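Local atomic coordinates of endo-arabinase (Bacteroides thetaiotaomicron, PDB entry 5C0P), a protein that probably hydrolyses O-glycosidic bonds in arabinan as a magnesium-binding glycoside hydrolase of family 43. Residues L182-I194 with M219-A232. Sequence-based numbering, arbitrary orientation.
Sequences LFKASEAPWVGSI and MLWSSFRKTDGKYA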
loop_
_atom_site.group_PDB
_atom_site.type_symbol
_atom_site.label_atom_id
_atom_site.label_comp_id
_atom_site.label_asym_id
_atom_site.label_seq_id
_atom_site.Cartn_x
_atom_site.Cartn_y
_atom_site.Cartn_z
ATOM N N LEU A 182 -4.174 15.378 3.244
ATOM C CA LEU A 182 -2.747 15.591 3.496
ATOM C C LEU A 182 -2.094 16.464 2.428
ATOM O O LEU A 182 -1.386 17.426 2.741
ATOM C CB LEU A 182 -2.028 14.243 3.582
ATOM C CG LEU A 182 -2.556 13.318 4.684
ATOM C CD1 LEU A 182 -1.646 12.118 4.843
ATOM C CD2 LEU A 182 -2.692 14.043 6.007
ATOM N N PHE A 183 -2.336 16.117 1.169
ATOM C CA PHE A 183 -1.819 16.889 0.041
ATOM C C PHE A 183 -2.429 16.389 -1.245
ATOM O O PHE A 183 -3.048 15.319 -1.269
ATOM C CB PHE A 183 -0.281 16.838 -0.047
ATOM C CG PHE A 183 0.300 15.451 -0.158
ATOM C CD1 PHE A 183 0.412 14.814 -1.392
ATOM C CD2 PHE A 183 0.783 14.809 0.967
ATOM C CE1 PHE A 183 0.971 13.548 -1.489
ATOM C CE2 PHE A 183 1.351 13.547 0.880
ATOM C CZ PHE A 183 1.442 12.915 -0.348
ATOM N N LYS A 184 -2.264 17.185 -2.294
ATOM C CA LYS A 184 -2.620 16.786 -3.643
ATOM C C LYS A 184 -1.335 16.483 -4.399
ATOM O O LYS A 184 -0.289 17.054 -4.102
ATOM C CB LYS A 184 -3.398 17.902 -4.328
ATOM C CG LYS A 184 -4.661 18.294 -3.578
ATOM C CD LYS A 184 -5.425 19.400 -4.281
ATOM C CE LYS A 184 -6.795 19.577 -3.632
ATOM N NZ LYS A 184 -7.582 20.669 -4.277
ATOM N N ALA A 185 -1.420 15.597 -5.384
ATOM C CA ALA A 185 -0.229 15.130 -6.093
ATOM C C ALA A 185 0.581 16.265 -6.724
ATOM O O ALA A 185 1.819 16.200 -6.776
ATOM C CB ALA A 185 -0.598 14.088 -7.142
ATOM N N SER A 186 -0.099 17.308 -7.194
ATOM C CA SER A 186 0.590 18.412 -7.869
ATOM C C SER A 186 1.558 19.180 -6.956
ATOM O O SER A 186 2.368 19.983 -7.433
ATOM C CB SER A 186 -0.419 19.394 -8.462
ATOM O OG SER A 186 -1.057 20.109 -7.417
ATOM N N GLU A 187 1.476 18.948 -5.648
ATOM C CA GLU A 187 2.377 19.616 -4.711
ATOM C C GLU A 187 3.816 19.114 -4.837
ATOM O O GLU A 187 4.756 19.794 -4.415
ATOM C CB GLU A 187 1.869 19.453 -3.282
ATOM C CG GLU A 187 0.516 20.102 -3.098
ATOM C CD GLU A 187 -0.010 20.015 -1.688
ATOM O OE1 GLU A 187 0.780 20.184 -0.722
ATOM O OE2 GLU A 187 -1.230 19.797 -1.556
ATOM N N ALA A 188 3.984 17.920 -5.402
ATOM C CA ALA A 188 5.326 17.388 -5.639
ATOM C C ALA A 188 5.820 17.899 -6.982
ATOM O O ALA A 188 5.153 17.711 -8.000
ATOM C CB ALA A 188 5.305 15.872 -5.632
ATOM N N PRO A 189 6.996 18.544 -6.997
ATOM C CA PRO A 189 7.479 19.176 -8.230
ATOM C C PRO A 189 7.799 18.174 -9.337
ATOM O O PRO A 189 7.843 18.554 -10.502
ATOM C CB PRO A 189 8.772 19.867 -7.797
ATOM C CG PRO A 189 8.751 19.889 -6.320
ATOM C CD PRO A 189 7.881 18.794 -5.847
ATOM N N TRP A 190 8.025 16.913 -8.981
ATOM C CA TRP A 190 8.425 15.929 -9.984
ATOM C C TRP A 190 7.225 15.375 -10.743
ATOM O O TRP A 190 7.387 14.743 -11.789
ATOM C CB TRP A 190 9.212 14.782 -9.347
ATOM C CG TRP A 190 8.490 14.095 -8.219
ATOM C CD1 TRP A 190 8.602 14.370 -6.882
ATOM C CD2 TRP A 190 7.549 13.007 -8.326
ATOM N NE1 TRP A 190 7.792 13.526 -6.156
ATOM C CE2 TRP A 190 7.141 12.682 -7.012
ATOM C CE3 TRP A 190 7.031 12.270 -9.396
ATOM C CZ2 TRP A 190 6.231 11.655 -6.747
ATOM C CZ3 TRP A 190 6.126 11.241 -9.122
ATOM C CH2 TRP A 190 5.736 10.950 -7.812
ATOM N N VAL A 191 6.028 15.629 -10.226
ATOM C CA VAL A 191 4.814 15.029 -10.779
ATOM C C VAL A 191 4.389 15.667 -12.103
ATOM O O VAL A 191 4.382 16.892 -12.244
ATOM C CB VAL A 191 3.654 15.108 -9.761
ATOM C CG1 VAL A 191 2.319 14.768 -10.425
ATOM C CG2 VAL A 191 3.918 14.182 -8.590
ATOM N N GLY A 192 4.018 14.824 -13.064
ATOM C CA GLY A 192 3.434 15.299 -14.303
ATOM C C GLY A 192 2.059 14.696 -14.500
ATOM O O GLY A 192 1.788 13.589 -14.039
ATOM N N SER A 193 1.185 15.421 -15.184
ATOM C CA SER A 193 -0.159 14.915 -15.436
ATOM C C SER A 193 -0.182 13.834 -16.502
ATOM O O SER A 193 0.658 13.811 -17.412
ATOM C CB SER A 193 -1.090 16.054 -15.851
ATOM O OG SER A 193 -1.116 17.079 -14.870
ATOM N N ILE A 194 -1.157 12.941 -16.390
ATOM C CA ILE A 194 -1.399 11.955 -17.427
ATOM C C ILE A 194 -2.829 12.095 -17.924
ATOM O O ILE A 194 -3.658 12.751 -17.284
ATOM C CB ILE A 194 -1.166 10.521 -16.927
ATOM C CG1 ILE A 194 -2.161 10.166 -15.822
ATOM C CG2 ILE A 194 0.275 10.353 -16.462
ATOM C CD1 ILE A 194 -2.225 8.667 -15.538
HETATM N N MSE A 219 6.672 9.787 4.233
HETATM C CA MSE A 219 5.658 9.088 3.453
HETATM C C MSE A 219 6.196 8.776 2.082
HETATM O O MSE A 219 6.772 9.634 1.410
HETATM C CB MSE A 219 4.352 9.866 3.312
HETATM C CG MSE A 219 3.273 9.033 2.585
HETATM SE SE MSE A 219 1.746 10.070 2.180
HETATM C CE MSE A 219 1.044 10.124 3.988
ATOM N N LEU A 220 6.038 7.524 1.682
ATOM C CA LEU A 220 6.256 7.146 0.294
ATOM C C LEU A 220 4.909 7.108 -0.407
ATOM O O LEU A 220 3.876 6.788 0.200
ATOM C CB LEU A 220 6.920 5.774 0.204
ATOM C CG LEU A 220 8.290 5.668 0.872
ATOM C CD1 LEU A 220 8.809 4.242 0.725
ATOM C CD2 LEU A 220 9.273 6.660 0.273
ATOM N N TRP A 221 4.913 7.447 -1.688
ATOM C CA TRP A 221 3.713 7.354 -2.505
ATOM C C TRP A 221 4.126 7.369 -3.963
ATOM O O TRP A 221 5.279 7.663 -4.276
ATOM C CB TRP A 221 2.737 8.496 -2.180
ATOM C CG TRP A 221 3.253 9.878 -2.467
ATOM C CD1 TRP A 221 4.189 10.574 -1.760
ATOM C CD2 TRP A 221 2.824 10.737 -3.525
ATOM N NE1 TRP A 221 4.383 11.817 -2.328
ATOM C CE2 TRP A 221 3.553 11.937 -3.412
ATOM C CE3 TRP A 221 1.895 10.601 -4.560
ATOM C CZ2 TRP A 221 3.380 13.002 -4.310
ATOM C CZ3 TRP A 221 1.725 11.653 -5.448
ATOM C CH2 TRP A 221 2.460 12.840 -5.313
ATOM N N SER A 222 3.198 7.046 -4.858
ATOM C CA SER A 222 3.537 6.968 -6.276
ATOM C C SER A 222 2.675 7.828 -7.184
ATOM O O SER A 222 1.491 8.062 -6.921
ATOM C CB SER A 222 3.488 5.522 -6.764
ATOM O OG SER A 222 4.616 4.804 -6.296
ATOM N N SER A 223 3.301 8.274 -8.269
ATOM C CA SER A 223 2.647 9.013 -9.338
ATOM C C SER A 223 3.511 8.898 -10.582
ATOM O O SER A 223 4.452 8.112 -10.614
ATOM C CB SER A 223 2.446 10.481 -8.939
ATOM O OG SER A 223 1.490 11.103 -9.773
ATOM N N PHE A 224 3.195 9.680 -11.608
ATOM C CA PHE A 224 3.988 9.682 -12.836
ATOM C C PHE A 224 4.854 10.931 -12.915
ATOM O O PHE A 224 4.430 12.005 -12.497
ATOM C CB PHE A 224 3.069 9.547 -14.054
ATOM C CG PHE A 224 2.394 8.215 -14.129
ATOM C CD1 PHE A 224 1.197 7.986 -13.460
ATOM C CD2 PHE A 224 2.995 7.165 -14.811
ATOM C CE1 PHE A 224 0.592 6.736 -13.505
ATOM C CE2 PHE A 224 2.393 5.917 -14.864
ATOM C CZ PHE A 224 1.192 5.704 -14.207
ATOM N N ARG A 225 6.066 10.777 -13.450
ATOM C CA ARG A 225 7.044 11.866 -13.528
ATOM C C ARG A 225 6.798 12.759 -14.725
ATOM O O ARG A 225 6.504 12.268 -15.817
ATOM C CB ARG A 225 8.461 11.305 -13.676
ATOM C CG ARG A 225 8.885 10.389 -12.571
ATOM C CD ARG A 225 10.395 10.405 -12.397
ATOM N NE ARG A 225 11.157 9.968 -13.569
ATOM C CZ ARG A 225 12.454 9.683 -13.513
ATOM N NH1 ARG A 225 13.086 9.783 -12.351
ATOM N NH2 ARG A 225 13.115 9.290 -14.593
ATOM N N LYS A 226 6.980 14.063 -14.536
ATOM C CA LYS A 226 6.809 15.017 -15.627
ATOM C C LYS A 226 7.914 14.947 -16.678
ATOM O O LYS A 226 7.671 15.238 -17.851
ATOM C CB LYS A 226 6.661 16.448 -15.098
ATOM C CG LYS A 226 7.917 17.046 -14.502
ATOM C CD LYS A 226 7.621 18.403 -13.882
ATOM C CE LYS A 226 8.899 19.073 -13.410
ATOM N NZ LYS A 226 8.612 20.273 -12.577
ATOM N N THR A 227 9.114 14.536 -16.274
ATOM C CA THR A 227 10.247 14.526 -17.209
ATOM C C THR A 227 10.096 13.483 -18.319
ATOM O O THR A 227 10.362 13.772 -19.483
ATOM C CB THR A 227 11.590 14.254 -16.490
ATOM O OG1 THR A 227 11.492 13.037 -15.746
ATOM C CG2 THR A 227 11.962 15.387 -15.553
ATOM N N ASP A 228 9.673 12.273 -17.959
ATOM C CA ASP A 228 9.668 11.157 -18.910
ATOM C C ASP A 228 8.431 10.258 -18.852
ATOM O O ASP A 228 8.351 9.261 -19.576
ATOM C CB ASP A 228 10.932 10.300 -18.745
ATOM C CG ASP A 228 11.139 9.815 -17.309
ATOM O OD1 ASP A 228 10.185 9.856 -16.496
ATOM O OD2 ASP A 228 12.262 9.374 -16.991
ATOM N N GLY A 229 7.479 10.593 -17.992
ATOM C CA GLY A 229 6.229 9.852 -17.928
ATOM C C GLY A 229 6.315 8.535 -17.177
ATOM O O GLY A 229 5.348 7.770 -17.139
ATOM N N LYS A 230 7.469 8.257 -16.580
ATOM C CA LYS A 230 7.631 7.029 -15.790
ATOM C C LYS A 230 6.843 7.034 -14.488
ATOM O O LYS A 230 6.689 8.062 -13.832
ATOM C CB LYS A 230 9.104 6.776 -15.468
ATOM C CG LYS A 230 9.922 6.292 -16.649
ATOM C CD LYS A 230 11.380 6.133 -16.262
ATOM C CE LYS A 230 12.201 5.628 -17.432
ATOM N NZ LYS A 230 13.657 5.710 -17.146
ATOM N N TYR A 231 6.358 5.859 -14.104
ATOM C CA TYR A 231 5.801 5.665 -12.781
ATOM C C TYR A 231 6.977 5.762 -11.825
ATOM O O TYR A 231 8.104 5.380 -12.183
ATOM C CB TYR A 231 5.196 4.273 -12.717
ATOM C CG TYR A 231 4.245 3.988 -11.574
ATOM C CD1 TYR A 231 3.206 4.854 -11.257
ATOM C CD2 TYR A 231 4.363 2.806 -10.847
ATOM C CE1 TYR A 231 2.316 4.550 -10.219
ATOM C CE2 TYR A 231 3.482 2.489 -9.827
ATOM C CZ TYR A 231 2.474 3.367 -9.509
ATOM O OH TYR A 231 1.598 3.037 -8.501
ATOM N N ALA A 232 6.741 6.272 -10.624
ATOM C CA ALA A 232 7.849 6.515 -9.705
ATOM C C ALA A 232 7.409 6.539 -8.265
ATOM O O ALA A 232 6.208 6.612 -7.960
ATOM C CB ALA A 232 8.545 7.830 -10.051
HETATM O O HOH W 1 9.918 14.489 -13.107
HETATM O O HOH W 2 0.470 11.855 -12.306
#
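F183 and W190 sit over opposite faces of the W221 indole. F183 points its edge at one face in an edge-to-face pair. Its CE1 lies 3.6 Å from W221 CE2, and the planes are 55° apart. On the other face W190 lies off-centre and oblique, its CZ2 4.0 Å from W221 CZ2. A188 CB meets the W221 edge near the ring plane, and V191 CG2 and A185 reach its six-membered end. W221 CB points toward 182-194, and with chi1 at 63° CG sits between the backbone N and the carbonyl carbon, which places the indole between F183 and W190. Its NE1 is hydrogen-bonded to Q249. Replacing W221 by alanine removes the ring and is likely to leave a gap between F183 and W190, and Q249 without this donor. Beside this cluster SE of M219, a selenomethionine, lies at the F183 edge, 3.7 Å from F183 CE2, a Met-aromatic contact. The family 43 fold is a five-bladed beta-propeller, and this contact joins two of its antiparallel sheets, one holding strand 178-184 and the other strands 217-224 and 231-238. W190 CH2 continues onto S223 CB at 3.5 Å. S223 OG bonds to V203 O and, through a water, to G192 O. Past the rings the backbones meet in a single bridge, V191 with R225. G192 N donates almost straight to F224 O (2.9 Å, 175°), and K226 N donates to W190 O. G192 has no side chain, and K226 CB packs against its CA. The extended K226 chain runs alongside this loop and brings K226 NZ to P189 O, a hydrogen bond of 2.8 Å. I194 lays CG2 and CD1 obliquely against the F224 ring.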